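Local coordinates for protein oxalate biosynthetic component 1 (Burkholderia thailandensis, PDB 5IKY) that produces oxalate in a quorum sensing-dependent pathway, acting as a bifunctional enzyme with serine hydrolase and lyase activities, at residues A[573-578]-A[598-603]; A[637-642]-A[677-682]. All blocks are in the same frame, centred on the assembly; numbering follows the deposited sequence.

From the N terminus, helix 562-579 comes first, and interaction 1 brings helix 592-602 back against its C-terminal half, closing a loop of 19 residues between 573-578 and 598-603. Interaction 2 opens only after that loop has closed: it joins the end of helix 629-641 to the loop segment 677-682, with 34 residues between them. The two loops therefore follow one another in series, neither enclosing nor crossing the other. They meet in space, their centres about 15 Å apart, where Leu-575 CD2 packs on Leu-640 CD2 at 3.7 Å. Helix 562-579 thus touches helix 592-602 and helix 629-641, and all four segments lie within the cap-domain family region.

Interaction 1. Residues A[573-578]-A[598-603]; sequences DRLAAH and TAARSF
Ala-599 begins the contact from helix 592-602, its CB 3.7 Å from His-578 ND1, near the imidazole plane at the ring edge. The same methyl also meets Leu-575 CD1. Ala-600 turns its CB bond away from helix 562-579, yet its backbone still gives Leu-575 a surface: CD2 lies 4.1 Å from Ala-600 CA. Ser-602 works within its own helix, sending OG to Ala-599 O over 2.7 Å from above the carbonyl plane; Phe-603 N reaches that oxygen from the same face, so two donors grip this oxygen.

Phe-603 makes the largest single contribution. Its CG is anti to the carbonyl carbon (chi1 -83°), and the ring lies against the backbone of 574-575. Leu-575 CA sits over the centre of one ring face, 4.0 Å from the centroid, in a CH-pi contact. Leu-575 CD1 reaches Phe-603 CD1 at 3.6 Å, while Arg-574 CB approaches Phe-603 CE2 at 3.6 Å. The guanidinium plane of Arg-574 is tilted 43° from the phenyl plane, and its NH2 is hydrogen-bonded to His-303 O. The imidazole of His-578 meets the phenyl obliquely, with 5.8 Å between centroids; His-303 stacks on Phe-603 and also meets the His-578 ring.

The packing is chiefly apolar, and no hydrogen bond crosses between the segments. The helices run nearly antiparallel, at 153° with axes 10.2 Å apart, as in a helical hairpin of the cap domain. Leu-575 also touches Phe-636 of helix 629-641, which packs beside this pair, whereas the loop holding His-303 and Gln-305 lies against Phe-603 and Arg-574.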
ATOM      1  N   ASP A 573     -27.124  -7.766  -7.072  1.00 76.67           N
ATOM      2  CA  ASP A 573     -27.696  -9.038  -7.504  1.00 70.19           C
ATOM      3  C   ASP A 573     -26.661 -10.157  -7.433  1.00 78.63           C
ATOM      4  O   ASP A 573     -26.962 -11.272  -7.004  1.00 78.64           O
ATOM      5  CB  ASP A 573     -28.249  -8.926  -8.927  1.00 73.81           C
ATOM      6  CG  ASP A 573     -29.604  -8.246  -8.977  1.00 84.87           C
ATOM      7  OD1 ASP A 573     -30.409  -8.460  -8.051  1.00 97.01           O
ATOM      8  OD2 ASP A 573     -29.866  -7.502  -9.945  1.00 87.83           O
ATOM      9  N   ARG A 574     -25.440  -9.847  -7.855  1.00 65.67           N
ATOM     10  CA  ARG A 574     -24.354 -10.818  -7.852  1.00 66.67           C
ATOM     11  C   ARG A 574     -23.925 -11.174  -6.431  1.00 81.02           C
ATOM     12  O   ARG A 574     -23.541 -12.311  -6.155  1.00 86.25           O
ATOM     13  CB  ARG A 574     -23.160 -10.286  -8.648  1.00 55.73           C
ATOM     14  CG  ARG A 574     -23.359 -10.306 -10.157  1.00 56.60           C
ATOM     15  CD  ARG A 574     -22.155  -9.719 -10.885  1.00 64.57           C
ATOM     16  NE  ARG A 574     -20.893 -10.101 -10.253  1.00 94.57           N
ATOM     17  CZ  ARG A 574     -20.275 -11.261 -10.449  1.00101.81           C
ATOM     18  NH1 ARG A 574     -20.800 -12.165 -11.266  1.00111.10           N
ATOM     19  NH2 ARG A 574     -19.132 -11.519  -9.829  1.00 89.31           N
ATOM     20  N   LEU A 575     -23.988 -10.198  -5.530  1.00 80.31           N
ATOM     21  CA  LEU A 575     -23.675 -10.446  -4.129  1.00 71.82           C
ATOM     22  C   LEU A 575     -24.779 -11.274  -3.487  1.00 70.61           C
ATOM     23  O   LEU A 575     -24.511 -12.163  -2.681  1.00 70.74           O
ATOM     24  CB  LEU A 575     -23.487  -9.133  -3.369  1.00 70.39           C
ATOM     25  CG  LEU A 575     -23.219  -9.270  -1.867  1.00 67.82           C
ATOM     26  CD1 LEU A 575     -22.011 -10.164  -1.607  1.00 68.69           C
ATOM     27  CD2 LEU A 575     -23.018  -7.904  -1.233  1.00 65.03           C
ATOM     28  N   ALA A 576     -26.022 -10.982  -3.859  1.00 59.29           N
ATOM     29  CA  ALA A 576     -27.173 -11.694  -3.320  1.00 74.73           C
ATOM     30  C   ALA A 576     -27.165 -13.162  -3.736  1.00 91.34           C
ATOM     31  O   ALA A 576     -27.468 -14.044  -2.935  1.00 89.69           O
ATOM     32  CB  ALA A 576     -28.465 -11.025  -3.766  1.00 63.23           C
ATOM     33  N   ALA A 577     -26.814 -13.416  -4.993  1.00 99.63           N
ATOM     34  CA  ALA A 577     -26.771 -14.778  -5.513  1.00 80.81           C
ATOM     35  C   ALA A 577     -25.665 -15.586  -4.841  1.00 81.98           C
ATOM     36  O   ALA A 577     -25.845 -16.764  -4.531  1.00 86.94           O
ATOM     37  CB  ALA A 577     -26.578 -14.764  -7.020  1.00 64.19           C
ATOM     38  N   HIS A 578     -24.523 -14.945  -4.617  1.00 66.62           N
ATOM     39  CA  HIS A 578     -23.398 -15.602  -3.962  1.00 73.34           C
ATOM     40  C   HIS A 578     -23.727 -15.963  -2.516  1.00 80.52           C
ATOM     41  O   HIS A 578     -23.298 -17.003  -2.016  1.00 81.43           O
ATOM     42  CB  HIS A 578     -22.155 -14.715  -4.006  1.00 64.34           C
ATOM     43  CG  HIS A 578     -20.971 -15.303  -3.304  1.00 78.29           C
ATOM     44  ND1 HIS A 578     -20.445 -14.762  -2.150  1.00 86.04           N
ATOM     45  CD2 HIS A 578     -20.211 -16.387  -3.592  1.00 74.42           C
ATOM     46  CE1 HIS A 578     -19.411 -15.486  -1.760  1.00 76.49           C
ATOM     47  NE2 HIS A 578     -19.248 -16.477  -2.617  1.00 76.32           N
ATOM     48  N   THR A 598     -16.823 -10.711   4.248  1.00108.73           N
ATOM     49  CA  THR A 598     -15.808 -11.084   3.266  1.00108.12           C
ATOM     50  C   THR A 598     -16.391 -11.076   1.859  1.00 97.77           C
ATOM     51  O   THR A 598     -15.735 -10.649   0.908  1.00 92.60           O
ATOM     52  CB  THR A 598     -15.207 -12.473   3.557  1.00104.20           C
ATOM     53  OG1 THR A 598     -16.248 -13.373   3.953  1.00131.33           O
ATOM     54  CG2 THR A 598     -14.171 -12.385   4.667  1.00 83.81           C
ATOM     55  N   ALA A 599     -17.625 -11.552   1.733  1.00 85.09           N
ATOM     56  CA  ALA A 599     -18.316 -11.546   0.450  1.00 84.69           C
ATOM     57  C   ALA A 599     -18.586 -10.114   0.004  1.00 94.15           C
ATOM     58  O   ALA A 599     -18.374  -9.764  -1.154  1.00103.00           O
ATOM     59  CB  ALA A 599     -19.615 -12.333   0.538  1.00 75.34           C
ATOM     60  N   ALA A 600     -19.042  -9.287   0.938  1.00 93.48           N
ATOM     61  CA  ALA A 600     -19.347  -7.893   0.647  1.00 85.76           C
ATOM     62  C   ALA A 600     -18.107  -7.132   0.186  1.00 89.93           C
ATOM     63  O   ALA A 600     -18.133  -6.464  -0.849  1.00108.97           O
ATOM     64  CB  ALA A 600     -19.957  -7.223   1.870  1.00 86.75           C
ATOM     65  N   ARG A 601     -17.026  -7.236   0.954  1.00 83.67           N
ATOM     66  CA  ARG A 601     -15.781  -6.537   0.638  1.00 88.55           C
ATOM     67  C   ARG A 601     -15.234  -6.929  -0.731  1.00 99.50           C
ATOM     68  O   ARG A 601     -14.706  -6.090  -1.459  1.00100.25           O
ATOM     69  CB  ARG A 601     -14.721  -6.805   1.711  1.00 88.34           C
ATOM     70  CG  ARG A 601     -14.666  -5.758   2.816  1.00 96.91           C
ATOM     71  CD  ARG A 601     -13.439  -5.937   3.701  1.00 97.08           C
ATOM     72  NE  ARG A 601     -13.503  -7.155   4.505  1.00116.68           N
ATOM     73  CZ  ARG A 601     -13.921  -7.195   5.766  1.00116.96           C
ATOM     74  NH1 ARG A 601     -14.316  -6.083   6.371  1.00113.51           N
ATOM     75  NH2 ARG A 601     -13.944  -8.346   6.426  1.00 97.55           N
ATOM     76  N   SER A 602     -15.367  -8.206  -1.075  1.00106.11           N
ATOM     77  CA  SER A 602     -14.846  -8.715  -2.339  1.00105.66           C
ATOM     78  C   SER A 602     -15.652  -8.205  -3.532  1.00105.48           C
ATOM     79  O   SER A 602     -15.120  -8.065  -4.634  1.00 94.25           O
ATOM     80  CB  SER A 602     -14.829 -10.244  -2.331  1.00102.40           C
ATOM     81  OG  SER A 602     -16.136 -10.768  -2.172  1.00103.75           O
ATOM     82  N   PHE A 603     -16.934  -7.932  -3.310  1.00101.15           N
ATOM     83  CA  PHE A 603     -17.793  -7.392  -4.360  1.00 82.49           C
ATOM     84  C   PHE A 603     -17.719  -5.869  -4.412  1.00 92.88           C
ATOM     85  O   PHE A 603     -18.387  -5.234  -5.228  1.00 99.14           O
ATOM     86  CB  PHE A 603     -19.243  -7.838  -4.159  1.00 68.85           C
ATOM     87  CG  PHE A 603     -19.539  -9.213  -4.695  1.00 77.65           C
ATOM     88  CD1 PHE A 603     -19.298 -10.340  -3.927  1.00 75.19           C
ATOM     89  CD2 PHE A 603     -20.066  -9.376  -5.965  1.00 71.74           C
ATOM     90  CE1 PHE A 603     -19.574 -11.603  -4.415  1.00 77.48           C
ATOM     91  CE2 PHE A 603     -20.343 -10.635  -6.460  1.00 63.06           C
ATOM     92  CZ  PHE A 603     -20.097 -11.751  -5.684  1.00 77.98           C
TER

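Interaction 2. Residues A[637-642]-A[677-682]; sequences ARELLV and DQFKPL
Glu-639 has CG anti to the backbone N (chi1 -160°) and an extended chain beyond it, which carries the carboxylate to the backbone of Lys-680; Phe-679 has CG anti to its carbonyl carbon (chi1 -78°), and the ring beyond it lies on the helix. Lys-680 N donates to Glu-639 OE2 over 2.6 Å, nearly straight at 168° and on the anti side of the carboxylate. Arg-616 NH2 adds a salt bridge to the same oxygen, while Arg-616 NE bonds Gln-678 O, so one arginine links the helix and the loop.

The Phe-679 ring lies against the start of the Glu-639 side chain: Glu-639 CA is over the centre of one face, 4.2 Å from the centroid, and CG lies 4.0 Å from Phe-679 CD1. Arg-638 meets the ring at its edge: NH1 lies near the ring plane, 3.9 Å from Phe-679 CZ, which sits over one face of the guanidinium. That guanidinium is held by a salt bridge from NE to Asp-652 and a hydrogen bond from NH1 to Val-674 O. Val-642 CB meets Phe-679 CE2 at 4.1 Å. Lys-680 NZ turns instead to Glu-688 in a salt bridge.

The arrangement is a helix-to-loop contact of the cap domain: a helix carboxylate accepts a loop N-H, a phenyl lies over the helix, and the loop runs on to Pro-681, the N-cap of helix 682-690.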
ATOM      1  N   ALA A 637     -27.553  -9.188   5.072  1.00 85.27           N
ATOM      2  CA  ALA A 637     -27.825 -10.347   4.234  1.00 88.82           C
ATOM      3  C   ALA A 637     -29.327 -10.517   4.037  1.00 81.28           C
ATOM      4  O   ALA A 637     -29.791 -10.749   2.922  1.00 86.77           O
ATOM      5  CB  ALA A 637     -27.222 -11.598   4.846  1.00 94.82           C
ATOM      6  N   ARG A 638     -30.080 -10.396   5.127  1.00 83.33           N
ATOM      7  CA  ARG A 638     -31.535 -10.451   5.068  1.00 77.74           C
ATOM      8  C   ARG A 638     -32.076  -9.335   4.181  1.00 84.13           C
ATOM      9  O   ARG A 638     -33.037  -9.525   3.436  1.00 86.65           O
ATOM     10  CB  ARG A 638     -32.138 -10.336   6.470  1.00 75.27           C
ATOM     11  CG  ARG A 638     -31.632 -11.372   7.461  1.00 88.36           C
ATOM     12  CD  ARG A 638     -32.200 -11.123   8.853  1.00 87.02           C
ATOM     13  NE  ARG A 638     -33.662 -11.136   8.866  1.00 83.03           N
ATOM     14  CZ  ARG A 638     -34.419 -10.088   9.179  1.00 87.07           C
ATOM     15  NH1 ARG A 638     -33.856  -8.933   9.511  1.00 89.02           N
ATOM     16  NH2 ARG A 638     -35.742 -10.194   9.164  1.00 76.84           N
ATOM     17  N   GLU A 639     -31.441  -8.174   4.267  1.00 88.31           N
ATOM     18  CA  GLU A 639     -31.878  -6.990   3.540  1.00 94.96           C
ATOM     19  C   GLU A 639     -31.695  -7.157   2.033  1.00100.44           C
ATOM     20  O   GLU A 639     -32.388  -6.519   1.241  1.00105.05           O
ATOM     21  CB  GLU A 639     -31.107  -5.765   4.035  1.00 98.52           C
ATOM     22  CG  GLU A 639     -31.754  -4.431   3.724  1.00102.40           C
ATOM     23  CD  GLU A 639     -31.024  -3.275   4.380  1.00114.90           C
ATOM     24  OE1 GLU A 639     -29.792  -3.377   4.568  1.00118.43           O
ATOM     25  OE2 GLU A 639     -31.683  -2.272   4.719  1.00117.34           O
ATOM     26  N   LEU A 640     -30.764  -8.023   1.646  1.00 91.21           N
ATOM     27  CA  LEU A 640     -30.447  -8.232   0.237  1.00 85.10           C
ATOM     28  C   LEU A 640     -31.197  -9.414  -0.372  1.00 77.76           C
ATOM     29  O   LEU A 640     -31.526  -9.403  -1.558  1.00 78.63           O
ATOM     30  CB  LEU A 640     -28.939  -8.439   0.060  1.00 77.94           C
ATOM     31  CG  LEU A 640     -28.129  -7.238  -0.432  1.00 76.92           C
ATOM     32  CD1 LEU A 640     -28.315  -6.036   0.485  1.00 78.69           C
ATOM     33  CD2 LEU A 640     -26.657  -7.602  -0.556  1.00 71.66           C
ATOM     34  N   LEU A 641     -31.467 -10.432   0.440  1.00 81.77           N
ATOM     35  CA  LEU A 641     -32.058 -11.666  -0.065  1.00 85.76           C
ATOM     36  C   LEU A 641     -33.584 -11.619  -0.111  1.00 93.08           C
ATOM     37  O   LEU A 641     -34.197 -12.151  -1.036  1.00 96.36           O
ATOM     38  CB  LEU A 641     -31.596 -12.854   0.780  1.00 87.53           C
ATOM     39  CG  LEU A 641     -30.085 -13.098   0.803  1.00 81.09           C
ATOM     40  CD1 LEU A 641     -29.760 -14.443   1.430  1.00 81.10           C
ATOM     41  CD2 LEU A 641     -29.499 -13.001  -0.595  1.00 79.25           C
ATOM     42  N   VAL A 642     -34.191 -10.987   0.889  1.00 97.59           N
ATOM     43  CA  VAL A 642     -35.649 -10.890   0.972  1.00 96.78           C
ATOM     44  C   VAL A 642     -36.320 -10.227  -0.245  1.00 90.92           C
ATOM     45  O   VAL A 642     -37.294 -10.771  -0.768  1.00 98.69           O
ATOM     46  CB  VAL A 642     -36.083 -10.135   2.256  1.00 94.27           C
ATOM     47  CG1 VAL A 642     -37.540  -9.699   2.166  1.00 86.13           C
ATOM     48  CG2 VAL A 642     -35.860 -11.006   3.481  1.00 85.91           C
ATOM     49  N   ASP A 677     -40.065  -3.401   7.297  1.00 85.31           N
ATOM     50  CA  ASP A 677     -40.366  -2.057   6.810  1.00 95.43           C
ATOM     51  C   ASP A 677     -39.315  -1.050   7.278  1.00 90.13           C
ATOM     52  O   ASP A 677     -39.452   0.155   7.060  1.00 84.66           O
ATOM     53  CB  ASP A 677     -41.767  -1.615   7.248  1.00 84.52           C
ATOM     54  CG  ASP A 677     -41.782  -0.997   8.632  1.00118.34           C
ATOM     55  OD1 ASP A 677     -41.209  -1.598   9.567  1.00141.44           O
ATOM     56  OD2 ASP A 677     -42.366   0.099   8.782  1.00118.29           O
ATOM     57  N   GLN A 678     -38.263  -1.551   7.919  1.00 80.22           N
ATOM     58  CA  GLN A 678     -37.101  -0.731   8.243  1.00 77.98           C
ATOM     59  C   GLN A 678     -35.956  -1.045   7.284  1.00 86.57           C
ATOM     60  O   GLN A 678     -34.849  -0.526   7.433  1.00 88.39           O
ATOM     61  CB  GLN A 678     -36.661  -0.950   9.692  1.00 68.35           C
ATOM     62  CG  GLN A 678     -37.402  -0.086  10.702  1.00 75.17           C
ATOM     63  CD  GLN A 678     -37.170   1.400  10.484  1.00 74.21           C
ATOM     64  OE1 GLN A 678     -36.040   1.881  10.555  1.00 84.62           O
ATOM     65  NE2 GLN A 678     -38.245   2.134  10.220  1.00 82.40           N
ATOM     66  N   PHE A 679     -36.230  -1.904   6.304  1.00 83.15           N
ATOM     67  CA  PHE A 679     -35.253  -2.216   5.266  1.00 86.48           C
ATOM     68  C   PHE A 679     -35.007  -1.001   4.385  1.00 84.24           C
ATOM     69  O   PHE A 679     -35.941  -0.288   4.018  1.00 80.64           O
ATOM     70  CB  PHE A 679     -35.715  -3.391   4.398  1.00 76.96           C
ATOM     71  CG  PHE A 679     -35.525  -4.739   5.036  1.00 88.22           C
ATOM     72  CD1 PHE A 679     -34.798  -4.877   6.208  1.00 98.35           C
ATOM     73  CD2 PHE A 679     -36.065  -5.874   4.452  1.00 94.59           C
ATOM     74  CE1 PHE A 679     -34.623  -6.121   6.788  1.00 94.86           C
ATOM     75  CE2 PHE A 679     -35.892  -7.119   5.026  1.00 91.36           C
ATOM     76  CZ  PHE A 679     -35.170  -7.242   6.197  1.00 90.72           C
ATOM     77  N   LYS A 680     -33.744  -0.770   4.049  1.00 81.27           N
ATOM     78  CA  LYS A 680     -33.380   0.322   3.159  1.00 70.92           C
ATOM     79  C   LYS A 680     -33.802   0.005   1.729  1.00 66.74           C
ATOM     80  O   LYS A 680     -33.522  -1.082   1.223  1.00 64.32           O
ATOM     81  CB  LYS A 680     -31.874   0.581   3.221  1.00 70.28           C
ATOM     82  CG  LYS A 680     -31.366   0.953   4.602  1.00 72.84           C
ATOM     83  CD  LYS A 680     -29.849   0.945   4.655  1.00 60.20           C
ATOM     84  CE  LYS A 680     -29.346   1.317   6.039  1.00 60.17           C
ATOM     85  NZ  LYS A 680     -27.863   1.230   6.132  1.00 71.86           N
ATOM     86  N   PRO A 681     -34.486   0.955   1.074  1.00 60.25           N
ATOM     87  CA  PRO A 681     -34.827   0.819  -0.347  1.00 72.55           C
ATOM     88  C   PRO A 681     -33.575   0.798  -1.223  1.00 72.29           C
ATOM     89  O   PRO A 681     -32.498   1.165  -0.753  1.00 70.27           O
ATOM     90  CB  PRO A 681     -35.679   2.060  -0.628  1.00 64.65           C
ATOM     91  CG  PRO A 681     -35.278   3.042   0.421  1.00 65.49           C
ATOM     92  CD  PRO A 681     -34.980   2.221   1.641  1.00 73.53           C
ATOM     93  N   LEU A 682     -33.720   0.373  -2.475  1.00 73.31           N
ATOM     94  CA  LEU A 682     -32.581   0.226  -3.384  1.00 70.80           C
ATOM     95  C   LEU A 682     -31.747   1.509  -3.578  1.00 73.59           C
ATOM     96  O   LEU A 682     -30.522   1.457  -3.456  1.00 56.65           O
ATOM     97  CB  LEU A 682     -33.063  -0.296  -4.744  1.00 55.69           C
ATOM     98  CG  LEU A 682     -32.032  -0.419  -5.868  1.00 64.26           C
ATOM     99  CD1 LEU A 682     -30.925  -1.387  -5.484  1.00 52.06           C
ATOM    100  CD2 LEU A 682     -32.706  -0.854  -7.161  1.00 68.57           C
TER